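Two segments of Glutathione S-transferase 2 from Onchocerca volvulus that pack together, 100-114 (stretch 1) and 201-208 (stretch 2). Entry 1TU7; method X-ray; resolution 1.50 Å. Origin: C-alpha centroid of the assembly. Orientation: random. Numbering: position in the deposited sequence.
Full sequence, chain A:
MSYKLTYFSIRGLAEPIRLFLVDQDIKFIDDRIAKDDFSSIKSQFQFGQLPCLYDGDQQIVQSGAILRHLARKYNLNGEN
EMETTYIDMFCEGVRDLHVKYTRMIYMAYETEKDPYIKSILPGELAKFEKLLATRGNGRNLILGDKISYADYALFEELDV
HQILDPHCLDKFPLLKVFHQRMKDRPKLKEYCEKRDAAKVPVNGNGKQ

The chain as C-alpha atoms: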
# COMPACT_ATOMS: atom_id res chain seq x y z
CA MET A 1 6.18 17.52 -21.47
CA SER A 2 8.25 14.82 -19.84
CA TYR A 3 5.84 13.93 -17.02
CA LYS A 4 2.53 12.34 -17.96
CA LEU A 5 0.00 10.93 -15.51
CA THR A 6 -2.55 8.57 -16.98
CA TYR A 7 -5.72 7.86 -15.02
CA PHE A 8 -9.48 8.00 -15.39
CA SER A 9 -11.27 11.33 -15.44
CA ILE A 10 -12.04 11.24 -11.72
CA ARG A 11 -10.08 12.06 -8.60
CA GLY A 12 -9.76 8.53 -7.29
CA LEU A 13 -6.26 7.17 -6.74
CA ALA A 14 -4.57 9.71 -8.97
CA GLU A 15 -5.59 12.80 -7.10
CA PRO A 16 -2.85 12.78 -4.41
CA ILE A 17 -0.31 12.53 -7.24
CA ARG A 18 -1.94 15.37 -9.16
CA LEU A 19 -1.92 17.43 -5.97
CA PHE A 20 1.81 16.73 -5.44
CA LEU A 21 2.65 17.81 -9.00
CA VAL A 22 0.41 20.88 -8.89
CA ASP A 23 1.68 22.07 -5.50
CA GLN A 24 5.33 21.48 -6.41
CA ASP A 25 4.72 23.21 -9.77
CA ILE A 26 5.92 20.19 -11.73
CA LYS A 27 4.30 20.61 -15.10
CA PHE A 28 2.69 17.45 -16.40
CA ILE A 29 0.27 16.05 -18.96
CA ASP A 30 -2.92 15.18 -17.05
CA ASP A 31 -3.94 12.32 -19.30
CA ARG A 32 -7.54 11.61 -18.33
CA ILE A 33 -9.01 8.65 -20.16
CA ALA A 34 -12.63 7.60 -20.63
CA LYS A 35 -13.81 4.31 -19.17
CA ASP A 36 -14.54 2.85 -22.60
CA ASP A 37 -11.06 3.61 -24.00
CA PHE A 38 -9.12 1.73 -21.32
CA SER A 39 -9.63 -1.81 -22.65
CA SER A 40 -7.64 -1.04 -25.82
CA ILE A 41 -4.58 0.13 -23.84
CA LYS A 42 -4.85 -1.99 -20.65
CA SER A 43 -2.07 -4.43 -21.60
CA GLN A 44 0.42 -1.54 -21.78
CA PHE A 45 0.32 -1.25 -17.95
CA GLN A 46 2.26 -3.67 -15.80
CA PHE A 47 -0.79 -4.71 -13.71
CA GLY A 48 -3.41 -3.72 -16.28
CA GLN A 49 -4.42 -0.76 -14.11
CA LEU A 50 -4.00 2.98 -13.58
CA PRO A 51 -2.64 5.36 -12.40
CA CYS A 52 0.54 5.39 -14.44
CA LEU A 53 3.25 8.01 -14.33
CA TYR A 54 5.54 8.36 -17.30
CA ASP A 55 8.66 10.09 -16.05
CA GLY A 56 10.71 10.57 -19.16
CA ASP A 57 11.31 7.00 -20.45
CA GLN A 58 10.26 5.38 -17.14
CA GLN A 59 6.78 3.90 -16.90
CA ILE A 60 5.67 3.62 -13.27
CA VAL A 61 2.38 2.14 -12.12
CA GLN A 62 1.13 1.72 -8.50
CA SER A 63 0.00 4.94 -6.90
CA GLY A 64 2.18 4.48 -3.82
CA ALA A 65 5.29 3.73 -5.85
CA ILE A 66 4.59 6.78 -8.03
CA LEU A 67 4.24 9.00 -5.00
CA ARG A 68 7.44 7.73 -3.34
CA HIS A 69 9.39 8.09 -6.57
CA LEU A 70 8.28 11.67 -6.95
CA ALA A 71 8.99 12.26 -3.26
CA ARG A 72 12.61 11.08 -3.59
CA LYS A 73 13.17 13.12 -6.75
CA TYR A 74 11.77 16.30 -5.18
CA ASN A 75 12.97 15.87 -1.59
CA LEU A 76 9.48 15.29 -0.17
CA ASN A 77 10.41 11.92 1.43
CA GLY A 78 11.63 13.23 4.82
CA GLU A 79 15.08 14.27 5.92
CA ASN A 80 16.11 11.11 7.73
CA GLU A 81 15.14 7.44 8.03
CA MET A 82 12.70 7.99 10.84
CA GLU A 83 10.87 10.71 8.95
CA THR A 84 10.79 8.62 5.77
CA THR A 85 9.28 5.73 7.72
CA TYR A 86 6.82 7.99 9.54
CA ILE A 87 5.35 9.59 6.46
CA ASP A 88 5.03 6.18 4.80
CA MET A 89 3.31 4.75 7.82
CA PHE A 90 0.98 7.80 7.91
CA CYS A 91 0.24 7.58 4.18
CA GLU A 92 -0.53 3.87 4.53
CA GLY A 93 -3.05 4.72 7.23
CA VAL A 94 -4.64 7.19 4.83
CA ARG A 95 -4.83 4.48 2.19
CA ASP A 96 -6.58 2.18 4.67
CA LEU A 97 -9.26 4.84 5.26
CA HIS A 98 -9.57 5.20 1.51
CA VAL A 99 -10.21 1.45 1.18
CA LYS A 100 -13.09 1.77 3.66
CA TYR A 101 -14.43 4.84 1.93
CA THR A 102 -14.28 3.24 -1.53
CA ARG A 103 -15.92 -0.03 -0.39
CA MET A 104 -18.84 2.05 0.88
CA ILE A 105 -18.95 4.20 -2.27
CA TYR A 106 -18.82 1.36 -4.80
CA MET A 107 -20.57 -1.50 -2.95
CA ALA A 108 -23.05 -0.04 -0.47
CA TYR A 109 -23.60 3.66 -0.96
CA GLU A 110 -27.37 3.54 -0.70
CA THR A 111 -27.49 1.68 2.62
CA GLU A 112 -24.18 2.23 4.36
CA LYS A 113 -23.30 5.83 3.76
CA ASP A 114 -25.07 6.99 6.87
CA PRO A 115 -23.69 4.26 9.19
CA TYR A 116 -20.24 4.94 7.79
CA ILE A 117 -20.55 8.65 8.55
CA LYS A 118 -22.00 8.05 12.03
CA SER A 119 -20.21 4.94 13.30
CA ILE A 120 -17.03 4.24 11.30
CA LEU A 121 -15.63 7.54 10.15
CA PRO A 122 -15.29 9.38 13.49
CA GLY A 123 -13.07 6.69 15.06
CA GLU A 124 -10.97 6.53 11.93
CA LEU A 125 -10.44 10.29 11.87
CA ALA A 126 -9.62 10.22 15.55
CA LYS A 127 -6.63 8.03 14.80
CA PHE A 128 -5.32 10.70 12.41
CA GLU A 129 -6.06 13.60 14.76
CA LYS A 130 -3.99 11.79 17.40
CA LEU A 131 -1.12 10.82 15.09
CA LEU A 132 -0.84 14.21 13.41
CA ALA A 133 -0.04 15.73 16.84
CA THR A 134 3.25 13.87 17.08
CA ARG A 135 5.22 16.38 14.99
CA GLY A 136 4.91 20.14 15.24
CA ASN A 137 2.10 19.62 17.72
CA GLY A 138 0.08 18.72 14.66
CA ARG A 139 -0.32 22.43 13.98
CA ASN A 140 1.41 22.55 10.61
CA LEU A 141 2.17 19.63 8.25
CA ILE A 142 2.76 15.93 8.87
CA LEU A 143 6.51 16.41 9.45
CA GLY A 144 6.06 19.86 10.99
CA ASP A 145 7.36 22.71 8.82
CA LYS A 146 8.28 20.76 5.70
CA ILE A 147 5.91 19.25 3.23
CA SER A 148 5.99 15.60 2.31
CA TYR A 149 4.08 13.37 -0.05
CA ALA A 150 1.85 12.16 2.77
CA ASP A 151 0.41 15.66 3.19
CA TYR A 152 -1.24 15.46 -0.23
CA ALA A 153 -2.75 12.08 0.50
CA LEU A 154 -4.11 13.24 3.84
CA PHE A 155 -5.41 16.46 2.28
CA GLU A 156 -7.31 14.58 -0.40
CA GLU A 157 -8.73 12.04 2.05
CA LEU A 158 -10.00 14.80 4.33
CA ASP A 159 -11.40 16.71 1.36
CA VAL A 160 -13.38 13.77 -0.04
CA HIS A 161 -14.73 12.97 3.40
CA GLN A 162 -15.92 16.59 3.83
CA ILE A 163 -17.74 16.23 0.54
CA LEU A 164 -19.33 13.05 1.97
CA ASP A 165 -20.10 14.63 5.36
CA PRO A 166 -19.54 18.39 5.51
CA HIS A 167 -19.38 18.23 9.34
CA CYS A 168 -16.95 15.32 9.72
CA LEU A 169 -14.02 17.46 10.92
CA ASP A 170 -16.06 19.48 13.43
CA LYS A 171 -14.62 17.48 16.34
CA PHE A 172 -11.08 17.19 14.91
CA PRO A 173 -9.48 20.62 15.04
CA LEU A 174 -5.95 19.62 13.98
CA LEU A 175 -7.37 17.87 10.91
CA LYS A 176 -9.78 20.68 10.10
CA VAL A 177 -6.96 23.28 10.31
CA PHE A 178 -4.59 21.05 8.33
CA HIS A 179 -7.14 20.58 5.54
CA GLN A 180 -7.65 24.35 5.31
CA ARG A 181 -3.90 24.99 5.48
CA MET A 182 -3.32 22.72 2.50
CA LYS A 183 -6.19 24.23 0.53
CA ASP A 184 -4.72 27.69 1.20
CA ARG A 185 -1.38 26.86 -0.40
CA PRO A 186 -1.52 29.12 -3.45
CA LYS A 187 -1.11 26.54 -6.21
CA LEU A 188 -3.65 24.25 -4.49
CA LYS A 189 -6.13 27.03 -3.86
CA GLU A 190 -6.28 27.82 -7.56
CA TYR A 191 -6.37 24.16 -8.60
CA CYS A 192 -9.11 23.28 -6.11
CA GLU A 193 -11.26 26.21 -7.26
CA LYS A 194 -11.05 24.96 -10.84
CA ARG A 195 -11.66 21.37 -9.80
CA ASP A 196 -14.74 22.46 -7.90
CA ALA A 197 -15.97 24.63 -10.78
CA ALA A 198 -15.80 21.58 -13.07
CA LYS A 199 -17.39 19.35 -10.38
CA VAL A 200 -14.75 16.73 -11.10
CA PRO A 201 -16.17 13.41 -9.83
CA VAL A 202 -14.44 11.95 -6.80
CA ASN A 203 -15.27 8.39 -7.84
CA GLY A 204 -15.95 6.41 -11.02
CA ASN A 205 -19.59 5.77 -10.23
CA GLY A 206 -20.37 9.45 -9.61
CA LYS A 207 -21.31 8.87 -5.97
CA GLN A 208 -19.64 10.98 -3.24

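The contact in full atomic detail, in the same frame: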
# COMPACT_ATOMS: atom_id res chain seq x y z
N LYS A 100 -11.77 1.81 3.02
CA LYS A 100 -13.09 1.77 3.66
C LYS A 100 -14.07 2.67 2.94
O LYS A 100 -15.24 2.28 2.69
CB LYS A 100 -13.01 2.16 5.13
CG LYS A 100 -12.24 1.15 5.97
CD LYS A 100 -12.16 1.52 7.44
CE LYS A 100 -11.27 0.52 8.19
NZ LYS A 100 -9.82 0.59 7.81
N TYR A 101 -13.63 3.88 2.66
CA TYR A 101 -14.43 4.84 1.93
C TYR A 101 -14.86 4.28 0.58
O TYR A 101 -16.05 4.31 0.25
CB TYR A 101 -13.62 6.13 1.76
CG TYR A 101 -14.21 7.11 0.78
CD1 TYR A 101 -15.22 7.97 1.17
CD2 TYR A 101 -13.75 7.18 -0.53
CE1 TYR A 101 -15.79 8.87 0.28
CE2 TYR A 101 -14.29 8.10 -1.43
CZ TYR A 101 -15.30 8.93 -1.03
OH TYR A 101 -15.80 9.83 -1.95
N THR A 102 -13.93 3.73 -0.18
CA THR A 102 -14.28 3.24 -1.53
C THR A 102 -15.17 2.00 -1.50
O THR A 102 -16.01 1.84 -2.39
CB THR A 102 -13.05 2.98 -2.40
OG1 THR A 102 -12.16 2.11 -1.75
CG2 THR A 102 -12.24 4.22 -2.61
N ARG A 103 -15.04 1.14 -0.50
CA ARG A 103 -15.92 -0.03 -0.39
C ARG A 103 -17.35 0.47 -0.21
O ARG A 103 -18.28 0.00 -0.86
CB ARG A 103 -15.51 -0.91 0.78
N MET A 104 -17.52 1.47 0.65
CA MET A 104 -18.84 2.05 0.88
C MET A 104 -19.36 2.67 -0.42
O MET A 104 -20.47 2.38 -0.85
CB MET A 104 -18.81 3.03 2.02
CG MET A 104 -20.13 3.71 2.30
SD MET A 104 -20.44 5.16 1.30
CE MET A 104 -19.09 6.17 1.84
N ILE A 105 -18.54 3.49 -1.07
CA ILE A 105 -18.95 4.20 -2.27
C ILE A 105 -19.39 3.25 -3.38
O ILE A 105 -20.43 3.48 -4.02
CB ILE A 105 -17.77 5.08 -2.79
CG1 ILE A 105 -17.52 6.26 -1.88
CG2 ILE A 105 -18.05 5.55 -4.24
CD1 ILE A 105 -18.61 7.33 -1.84
N TYR A 106 -18.62 2.19 -3.61
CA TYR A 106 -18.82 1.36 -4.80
C TYR A 106 -19.74 0.18 -4.53
O TYR A 106 -20.36 -0.33 -5.47
CB TYR A 106 -17.50 0.86 -5.41
CG TYR A 106 -16.71 1.94 -6.12
CD1 TYR A 106 -15.67 2.59 -5.49
CD2 TYR A 106 -17.00 2.32 -7.44
CE1 TYR A 106 -14.95 3.58 -6.10
CE2 TYR A 106 -16.26 3.32 -8.07
CZ TYR A 106 -15.24 3.96 -7.38
OH TYR A 106 -14.48 4.95 -8.00
N MET A 107 -19.84 -0.26 -3.27
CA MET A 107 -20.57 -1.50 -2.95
C MET A 107 -21.84 -1.28 -2.17
O MET A 107 -22.71 -2.15 -2.20
CB MET A 107 -19.71 -2.48 -2.12
CG MET A 107 -18.35 -2.82 -2.69
SD MET A 107 -18.43 -3.54 -4.31
CE MET A 107 -19.20 -5.10 -3.96
N ALA A 108 -21.96 -0.18 -1.44
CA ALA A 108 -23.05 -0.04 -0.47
C ALA A 108 -23.43 1.39 -0.19
O ALA A 108 -23.79 1.75 0.92
CB ALA A 108 -22.67 -0.75 0.81
N TYR A 109 -23.39 2.24 -1.20
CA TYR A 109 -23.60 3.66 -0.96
C TYR A 109 -25.00 3.97 -0.46
O TYR A 109 -25.18 4.82 0.40
CB TYR A 109 -23.38 4.44 -2.26
CG TYR A 109 -23.49 5.92 -2.11
CD1 TYR A 109 -22.43 6.67 -1.61
CD2 TYR A 109 -24.65 6.60 -2.46
CE1 TYR A 109 -22.52 8.05 -1.48
CE2 TYR A 109 -24.74 7.97 -2.32
CZ TYR A 109 -23.67 8.70 -1.83
OH TYR A 109 -23.73 10.06 -1.68
N GLU A 110 -25.97 3.24 -0.99
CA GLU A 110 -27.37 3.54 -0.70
C GLU A 110 -27.79 3.09 0.69
O GLU A 110 -28.77 3.60 1.23
CB GLU A 110 -28.27 2.85 -1.71
CG GLU A 110 -28.13 3.37 -3.14
CD GLU A 110 -26.84 3.02 -3.84
OE1 GLU A 110 -26.25 1.94 -3.57
OE2 GLU A 110 -26.43 3.85 -4.69
N THR A 111 -27.09 2.15 1.28
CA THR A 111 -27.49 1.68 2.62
C THR A 111 -26.46 1.88 3.70
O THR A 111 -26.80 1.76 4.87
CB THR A 111 -27.90 0.21 2.58
OG1 THR A 111 -26.82 -0.57 2.07
CG2 THR A 111 -29.06 0.01 1.59
N GLU A 112 -25.22 2.18 3.34
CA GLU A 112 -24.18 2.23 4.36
C GLU A 112 -23.47 3.54 4.45
O GLU A 112 -22.58 3.69 5.28
CB GLU A 112 -23.20 1.10 4.14
CG GLU A 112 -23.94 -0.21 3.98
CD GLU A 112 -23.20 -1.43 4.43
OE1 GLU A 112 -21.95 -1.42 4.48
OE2 GLU A 112 -23.90 -2.43 4.72
N LYS A 113 -23.86 4.50 3.64
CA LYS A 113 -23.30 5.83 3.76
C LYS A 113 -23.54 6.40 5.16
O LYS A 113 -22.63 6.88 5.81
CB LYS A 113 -23.90 6.75 2.71
CG LYS A 113 -23.40 8.18 2.77
CD LYS A 113 -24.17 9.01 1.79
CE LYS A 113 -23.93 10.47 1.97
NZ LYS A 113 -24.75 11.23 0.99
N ASP A 114 -24.77 6.33 5.63
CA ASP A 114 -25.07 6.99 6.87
C ASP A 114 -24.44 6.33 8.10
O ASP A 114 -23.89 7.03 8.94
CB ASP A 114 -26.58 7.25 7.01
CG ASP A 114 -27.05 8.39 6.10
OD1 ASP A 114 -26.22 9.24 5.73
OD2 ASP A 114 -28.23 8.54 5.71
N PRO A 201 -15.68 14.47 -10.72
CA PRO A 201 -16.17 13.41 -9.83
C PRO A 201 -15.06 12.87 -8.95
O PRO A 201 -13.93 12.71 -9.39
CB PRO A 201 -16.66 12.33 -10.79
CG PRO A 201 -16.77 12.94 -12.07
CD PRO A 201 -15.84 14.12 -12.14
N VAL A 202 -15.39 12.60 -7.70
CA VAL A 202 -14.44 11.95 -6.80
C VAL A 202 -14.19 10.51 -7.25
O VAL A 202 -13.06 10.04 -7.26
CB VAL A 202 -14.89 11.98 -5.32
CG1 VAL A 202 -13.90 11.23 -4.43
CG2 VAL A 202 -15.08 13.42 -4.85
N ASN A 203 -15.29 9.82 -7.58
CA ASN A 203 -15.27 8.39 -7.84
C ASN A 203 -15.83 8.07 -9.21
O ASN A 203 -16.47 8.90 -9.84
CB ASN A 203 -16.07 7.67 -6.74
CG ASN A 203 -15.60 8.08 -5.35
OD1 ASN A 203 -16.34 8.71 -4.55
ND2 ASN A 203 -14.36 7.79 -5.10
N GLY A 204 -15.56 6.86 -9.68
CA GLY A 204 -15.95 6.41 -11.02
C GLY A 204 -17.41 6.12 -11.22
O GLY A 204 -17.88 5.99 -12.36
N ASN A 205 -18.16 6.00 -10.13
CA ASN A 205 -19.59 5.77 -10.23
C ASN A 205 -20.41 7.04 -9.97
O ASN A 205 -21.63 7.00 -9.90
CB ASN A 205 -20.00 4.64 -9.28
CG ASN A 205 -19.85 5.02 -7.82
OD1 ASN A 205 -19.37 6.12 -7.49
ND2 ASN A 205 -20.31 4.14 -6.92
N GLY A 206 -19.73 8.18 -9.80
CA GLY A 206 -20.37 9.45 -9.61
C GLY A 206 -21.00 9.67 -8.24
O GLY A 206 -21.62 10.68 -8.02
N LYS A 207 -20.81 8.72 -7.33
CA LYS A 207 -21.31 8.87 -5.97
C LYS A 207 -20.21 9.45 -5.11
O LYS A 207 -19.05 9.13 -5.32
CB LYS A 207 -21.78 7.52 -5.41
CG LYS A 207 -22.75 6.76 -6.33
CD LYS A 207 -23.30 5.48 -5.69
CE LYS A 207 -24.02 4.64 -6.70
NZ LYS A 207 -24.63 3.42 -6.06
N GLN A 208 -20.58 10.30 -4.17
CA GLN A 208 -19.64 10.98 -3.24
C GLN A 208 -20.35 11.69 -2.08
O GLN A 208 -21.61 11.55 -1.98
CB GLN A 208 -18.80 12.00 -3.99
CG GLN A 208 -19.61 12.98 -4.82
CD GLN A 208 -18.75 13.78 -5.79
OE1 GLN A 208 -18.07 13.20 -6.65
NE2 GLN A 208 -18.77 15.09 -5.64
O HOH W 1 -22.63 2.05 -4.22
O HOH W 2 -12.63 6.20 -6.49
O HOH W 3 -20.95 1.45 -7.77
O HOH W 4 -23.65 10.92 -4.48

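The C-terminal tail, which has no regular secondary structure, packs against the end of a helix and the residues that follow it, burying 529 Å² in total. Contact begins at Val202, whose CG1 lies 3.4 Å from Tyr101 OH and gives the buried phenol an apolar neighbour. Asn203, also buried, points its CA-to-CB bond toward the helix: OD1 lies 2.9 Å from Tyr101 OH, a weak hydrogen bond at best, since the hydroxyl proton has another acceptor within reach, and sits 3.6 Å from Ile105 CG2, while ND2 donates to a water that also binds Tyr106 OH. Asn203 opens a type I turn to Gly206, and within it Gly204 N donates almost linearly to Tyr106 OH (2.8 Å). The CA-to-CB bond of Tyr106 points away from the tail, yet its long side chain carries the hydroxyl back to this amide. Asn205 works in two directions, with ND2 donating to Ile105 O (3.0 Å), a carbonyl in the last turn of the helix, and OD1 accepting from Lys207 N (3.0 Å). Gly206 makes no contact; its positive phi suits glycine. Lys207, fully extended beyond chi1, lays CB over the face of the Tyr109 ring, 3.9 Å from its centroid, and carries NZ to a very short salt bridge with Glu110 OE2 (2.3 Å). At Gln208, the backbone O accepts from Tyr109 OH (2.6 Å).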